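Local coordinates for protein Alpha/beta hydrolase (Pectobacterium atrosepticum SCRI1043, PDB 3BDV) that is probably a serine hydrolase of the alpha/beta-hydrolase fold that binds calcium, its natural substrate not being known, at residues A[107-121]-A[138-151]. Residues are numbered along the deposited sequence; the frame is centred on the assembly and turned at random. Where two conformers were deposited one is given.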
# COMPACT_ATOMS: atom_id res chain seq x y z
N PRO A 107 4.32 4.22 5.35
CA PRO A 107 3.20 4.65 6.18
C PRO A 107 3.64 5.86 6.99
O PRO A 107 4.78 5.92 7.44
CB PRO A 107 2.96 3.45 7.09
CG PRO A 107 4.17 2.83 7.20
CD PRO A 107 4.85 2.94 5.85
N ALA A 108 2.75 6.84 7.14
CA ALA A 108 3.08 8.00 7.94
C ALA A 108 2.86 7.69 9.44
O ALA A 108 1.99 6.93 9.79
CB ALA A 108 2.23 9.19 7.47
N GLU A 109 3.62 8.36 10.30
CA GLU A 109 3.34 8.38 11.72
C GLU A 109 1.95 8.99 11.91
O GLU A 109 1.67 10.10 11.45
CB GLU A 109 4.44 9.22 12.43
CG GLU A 109 4.33 9.28 13.91
CD GLU A 109 4.68 7.97 14.58
OE1 GLU A 109 5.85 7.54 14.49
OE2 GLU A 109 3.79 7.38 15.21
N PRO A 110 1.05 8.24 12.57
CA PRO A 110 -0.32 8.80 12.72
C PRO A 110 -0.46 10.23 13.30
O PRO A 110 -1.33 11.02 12.86
CB PRO A 110 -0.98 7.76 13.60
CG PRO A 110 -0.32 6.50 13.22
CD PRO A 110 1.10 6.85 13.04
N MSE A 111 0.43 10.62 14.18
CA MSE A 111 0.36 11.95 14.74
C MSE A 111 0.52 13.04 13.70
O MSE A 111 -0.06 14.12 13.86
CB MSE A 111 1.39 12.09 15.87
CG MSE A 111 1.51 13.47 16.53
SE MSE A 111 0.18 13.58 17.86
CE MSE A 111 0.99 12.38 19.21
N ARG A 112 1.31 12.80 12.63
CA ARG A 112 1.51 13.81 11.63
C ARG A 112 0.22 14.26 10.99
O ARG A 112 0.17 15.32 10.43
CB ARG A 112 2.41 13.29 10.52
CG ARG A 112 3.79 12.85 10.96
CD ARG A 112 4.69 13.97 11.35
NE ARG A 112 4.46 14.51 12.66
CZ ARG A 112 4.85 13.95 13.79
NH1 ARG A 112 5.50 12.78 13.79
NH2 ARG A 112 4.65 14.59 14.95
N PHE A 113 -0.78 13.41 11.00
CA PHE A 113 -2.07 13.75 10.43
C PHE A 113 -3.17 13.72 11.50
O PHE A 113 -4.37 13.66 11.18
CB PHE A 113 -2.39 12.77 9.30
CG PHE A 113 -1.51 12.92 8.10
CD1 PHE A 113 -1.68 13.98 7.25
CD2 PHE A 113 -0.52 11.99 7.82
CE1 PHE A 113 -0.85 14.09 6.15
CE2 PHE A 113 0.25 12.09 6.72
CZ PHE A 113 0.12 13.14 5.90
N GLU A 114 -2.78 13.86 12.76
CA GLU A 114 -3.74 13.89 13.89
C GLU A 114 -4.74 12.75 13.89
O GLU A 114 -5.94 12.94 14.16
CB GLU A 114 -4.45 15.24 13.96
CG GLU A 114 -3.49 16.40 14.13
CD GLU A 114 -4.21 17.69 14.40
OE1 GLU A 114 -4.61 17.93 15.54
OE2 GLU A 114 -4.39 18.46 13.47
N ILE A 115 -4.26 11.56 13.56
CA ILE A 115 -5.07 10.35 13.61
C ILE A 115 -4.40 9.25 14.48
O ILE A 115 -4.69 8.06 14.37
CB ILE A 115 -5.49 9.81 12.22
CG1 ILE A 115 -4.28 9.46 11.33
CG2 ILE A 115 -6.48 10.79 11.55
CD1 ILE A 115 -4.70 8.53 10.21
N ASP A 116 -3.59 9.72 15.41
CA ASP A 116 -3.02 8.89 16.47
C ASP A 116 -4.06 8.25 17.37
O ASP A 116 -3.75 7.28 18.07
CB ASP A 116 -2.06 9.72 17.34
CG ASP A 116 -2.67 11.06 17.78
OD1 ASP A 116 -3.10 11.89 16.92
OD2 ASP A 116 -2.68 11.32 19.02
N ASP A 117 -5.28 8.80 17.37
CA ASP A 117 -6.38 8.21 18.12
C ASP A 117 -7.20 7.21 17.33
O ASP A 117 -8.13 6.61 17.87
CB ASP A 117 -7.27 9.31 18.70
CG ASP A 117 -7.89 10.22 17.65
OD1 ASP A 117 -7.40 10.32 16.50
OD2 ASP A 117 -8.87 10.89 18.01
N ARG A 118 -6.84 6.98 16.08
CA ARG A 118 -7.58 6.07 15.23
C ARG A 118 -6.79 4.93 14.65
O ARG A 118 -7.35 4.00 14.09
CB ARG A 118 -8.24 6.89 14.15
CG ARG A 118 -9.22 7.84 14.88
CD ARG A 118 -10.14 8.50 14.03
NE ARG A 118 -11.11 7.59 13.46
CZ ARG A 118 -11.89 7.92 12.45
NH1 ARG A 118 -11.76 9.11 11.90
NH2 ARG A 118 -12.74 7.06 11.96
N ILE A 119 -5.48 4.97 14.77
CA ILE A 119 -4.69 3.89 14.26
C ILE A 119 -4.18 3.10 15.46
O ILE A 119 -3.49 3.69 16.32
CB ILE A 119 -3.50 4.45 13.44
CG1 ILE A 119 -4.02 5.26 12.24
CG2 ILE A 119 -2.52 3.31 13.05
CD1 ILE A 119 -4.93 4.49 11.26
N GLN A 120 -4.50 1.81 15.54
CA GLN A 120 -4.15 1.00 16.70
C GLN A 120 -2.79 0.33 16.50
O GLN A 120 -2.41 -0.05 15.38
CB GLN A 120 -5.19 -0.08 16.93
CG GLN A 120 -6.62 0.44 17.02
CD GLN A 120 -7.63 -0.69 17.05
OE1 GLN A 120 -7.40 -1.72 17.70
NE2 GLN A 120 -8.76 -0.50 16.36
N ALA A 121 -2.05 0.21 17.61
CA ALA A 121 -0.79 -0.50 17.68
C ALA A 121 -1.12 -1.94 18.07
O ALA A 121 -0.87 -2.40 19.17
CB ALA A 121 0.11 0.14 18.65
N LEU A 138 7.94 11.88 7.16
CA LEU A 138 6.72 11.61 7.92
C LEU A 138 6.81 10.39 8.81
O LEU A 138 5.90 10.18 9.58
CB LEU A 138 5.50 11.49 6.98
CG LEU A 138 5.23 12.74 6.15
CD1 LEU A 138 3.89 12.71 5.46
CD2 LEU A 138 5.45 13.99 7.06
N MSE A 139 7.90 9.63 8.75
CA MSE A 139 8.05 8.45 9.59
C MSE A 139 9.51 8.09 9.80
O MSE A 139 10.23 7.82 8.85
CB MSE A 139 7.27 7.26 8.97
CG MSE A 139 7.35 5.95 9.74
SE MSE A 139 6.33 5.85 11.34
CE MSE A 139 4.67 5.05 10.65
N SER A 140 9.97 8.12 11.05
CA SER A 140 11.38 7.72 11.32
C SER A 140 11.47 6.22 11.14
O SER A 140 10.48 5.50 11.32
CB SER A 140 11.86 8.06 12.74
OG SER A 140 11.20 7.34 13.75
N PHE A 141 12.66 5.74 10.81
CA PHE A 141 12.83 4.30 10.65
C PHE A 141 12.54 3.52 11.93
O PHE A 141 11.91 2.45 11.90
CB PHE A 141 14.22 3.97 10.11
CG PHE A 141 14.37 2.52 9.81
CD1 PHE A 141 13.79 2.00 8.68
CD2 PHE A 141 15.03 1.68 10.69
CE1 PHE A 141 13.89 0.62 8.40
CE2 PHE A 141 15.13 0.32 10.44
CZ PHE A 141 14.56 -0.21 9.29
N THR A 142 12.97 4.04 13.08
CA THR A 142 12.76 3.28 14.32
C THR A 142 11.28 3.21 14.63
O THR A 142 10.82 2.19 15.13
CB THR A 142 13.65 3.78 15.48
OG1 THR A 142 13.35 5.14 15.75
CG2 THR A 142 15.13 3.67 15.10
N ARG A 143 10.52 4.25 14.30
CA ARG A 143 9.08 4.20 14.50
C ARG A 143 8.40 3.30 13.51
O ARG A 143 7.37 2.68 13.84
CB ARG A 143 8.43 5.60 14.49
CG ARG A 143 8.72 6.38 15.72
CD ARG A 143 8.07 5.85 16.95
NE ARG A 143 6.63 6.04 16.92
CZ ARG A 143 5.80 5.73 17.90
NH1 ARG A 143 6.24 5.12 18.96
NH2 ARG A 143 4.49 6.01 17.78
N ALA A 144 8.92 3.25 12.28
CA ALA A 144 8.44 2.25 11.30
C ALA A 144 8.60 0.84 11.87
O ALA A 144 7.65 0.03 11.81
CB ALA A 144 9.20 2.36 9.96
N GLN A 145 9.75 0.58 12.51
CA GLN A 145 9.95 -0.70 13.19
C GLN A 145 8.94 -0.97 14.29
O GLN A 145 8.43 -2.11 14.42
CB GLN A 145 11.33 -0.79 13.74
CG GLN A 145 12.41 -0.88 12.66
CD GLN A 145 13.78 -1.02 13.27
OE1 GLN A 145 14.31 -0.07 13.88
NE2 GLN A 145 14.36 -2.21 13.14
N TYR A 146 8.67 0.06 15.09
CA TYR A 146 7.64 -0.02 16.16
C TYR A 146 6.28 -0.39 15.58
O TYR A 146 5.57 -1.32 16.06
CB TYR A 146 7.53 1.34 16.90
CG TYR A 146 6.31 1.45 17.78
CD1 TYR A 146 6.29 0.88 19.05
CD2 TYR A 146 5.16 2.11 17.34
CE1 TYR A 146 5.18 0.97 19.84
CE2 TYR A 146 4.02 2.19 18.12
CZ TYR A 146 4.03 1.61 19.36
OH TYR A 146 2.89 1.71 20.11
N TRP A 147 5.85 0.34 14.57
CA TRP A 147 4.55 0.07 13.99
C TRP A 147 4.49 -1.29 13.29
O TRP A 147 3.52 -2.01 13.44
CB TRP A 147 4.16 1.19 13.03
CG TRP A 147 3.76 2.44 13.77
CD1 TRP A 147 4.46 3.61 13.88
CD2 TRP A 147 2.57 2.61 14.51
NE1 TRP A 147 3.75 4.51 14.65
CE2 TRP A 147 2.58 3.91 15.04
CE3 TRP A 147 1.46 1.80 14.76
CZ2 TRP A 147 1.55 4.38 15.84
CZ3 TRP A 147 0.43 2.30 15.52
CH2 TRP A 147 0.47 3.56 16.05
N ALA A 148 5.52 -1.63 12.53
CA ALA A 148 5.56 -2.93 11.83
C ALA A 148 5.42 -4.05 12.87
O ALA A 148 4.61 -4.95 12.68
CB ALA A 148 6.85 -3.06 10.99
N GLN A 149 6.16 -3.97 13.97
CA GLN A 149 6.13 -4.99 14.99
C GLN A 149 4.75 -5.04 15.61
O GLN A 149 4.15 -6.12 15.75
CB GLN A 149 7.19 -4.74 16.06
CG GLN A 149 7.31 -5.80 17.14
CD GLN A 149 8.44 -5.49 18.15
OE1 GLN A 149 8.60 -4.34 18.58
NE2 GLN A 149 9.22 -6.50 18.51
N ALA A 150 4.20 -3.88 15.93
CA ALA A 150 2.85 -3.85 16.51
C ALA A 150 1.81 -4.46 15.57
O ALA A 150 0.90 -5.15 16.03
CB ALA A 150 2.47 -2.46 16.82
N TRP A 151 1.91 -4.15 14.27
CA TRP A 151 0.95 -4.58 13.26
C TRP A 151 1.18 -6.04 12.81
O TRP A 151 0.37 -6.58 12.05
CB TRP A 151 1.01 -3.69 12.03
CG TRP A 151 0.54 -2.26 12.21
CD1 TRP A 151 -0.36 -1.80 13.09
CD2 TRP A 151 0.95 -1.14 11.43
NE1 TRP A 151 -0.54 -0.46 12.95
CE2 TRP A 151 0.27 -0.02 11.93
CE3 TRP A 151 1.90 -0.95 10.40
CZ2 TRP A 151 0.43 1.24 11.41
CZ3 TRP A 151 2.06 0.33 9.88
CH2 TRP A 151 1.33 1.40 10.40
O HOH W 1 7.90 8.89 13.24
O HOH W 2 7.01 11.22 11.88
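Glu109 and Arg143 form the salt bridge of this contact, side-on and with two bonds. Arg143 NE donates to Glu109 OE1 at 3.0 Å, and Arg143 NH2 donates to Glu109 OE2, also at 3.0 Å. Both oxygens lie in the guanidinium plane and are met on their syn sides, though the two flat groups are turned 33° apart. Glu109 OE2 takes a second bond, 2.9 Å long, from Trp147 NE1, which comes from above the carboxylate on the face opposite Arg143 NH2. With CG anti to the backbone N (chi1 -177°) and a bend at chi2, the Glu109 chain turns its carboxylate to helix 141-151. A water donates to Glu109 OE1 and accepts from the backbone N of Ser140, the N-cap residue of that helix, whose OG accepts from Arg143 N.

Two further hydrogen bonds involve the backbone of 107-121. Glu109 N donates to Leu138 O at 3.0 Å. Toward the C-terminal end of both segments, Trp151 NE1 donates to Gln120 O at 3.1 Å, a bent bond in the indole plane; Gln93 NE2 donates to the same oxygen.

Apolar contacts fill in around the polar ones. Pro110 CG lies over one face of the Trp147 ring, offset toward its rim, and Tyr146 covers the opposite face. Ile119 CG2 sits 4.0 Å from both Trp147 CZ3 and Trp151 CZ2. Ala121 packs on Ala150, and Leu138 CD1 touches Phe113 CZ. Met139, a selenomethionine, sets its methyl CE against Pro107 CG, and also near the carbonyl oxygens of Pro107 and Ala108.

The contact thus ties the excursion between strands 99-105 and 128-132 to helix 141-151, beside Ser82 of a probable nucleophile elbow. Three N-H groups fix the rotation of the Glu109 carboxylate, and their donation probably stabilises its negative charge.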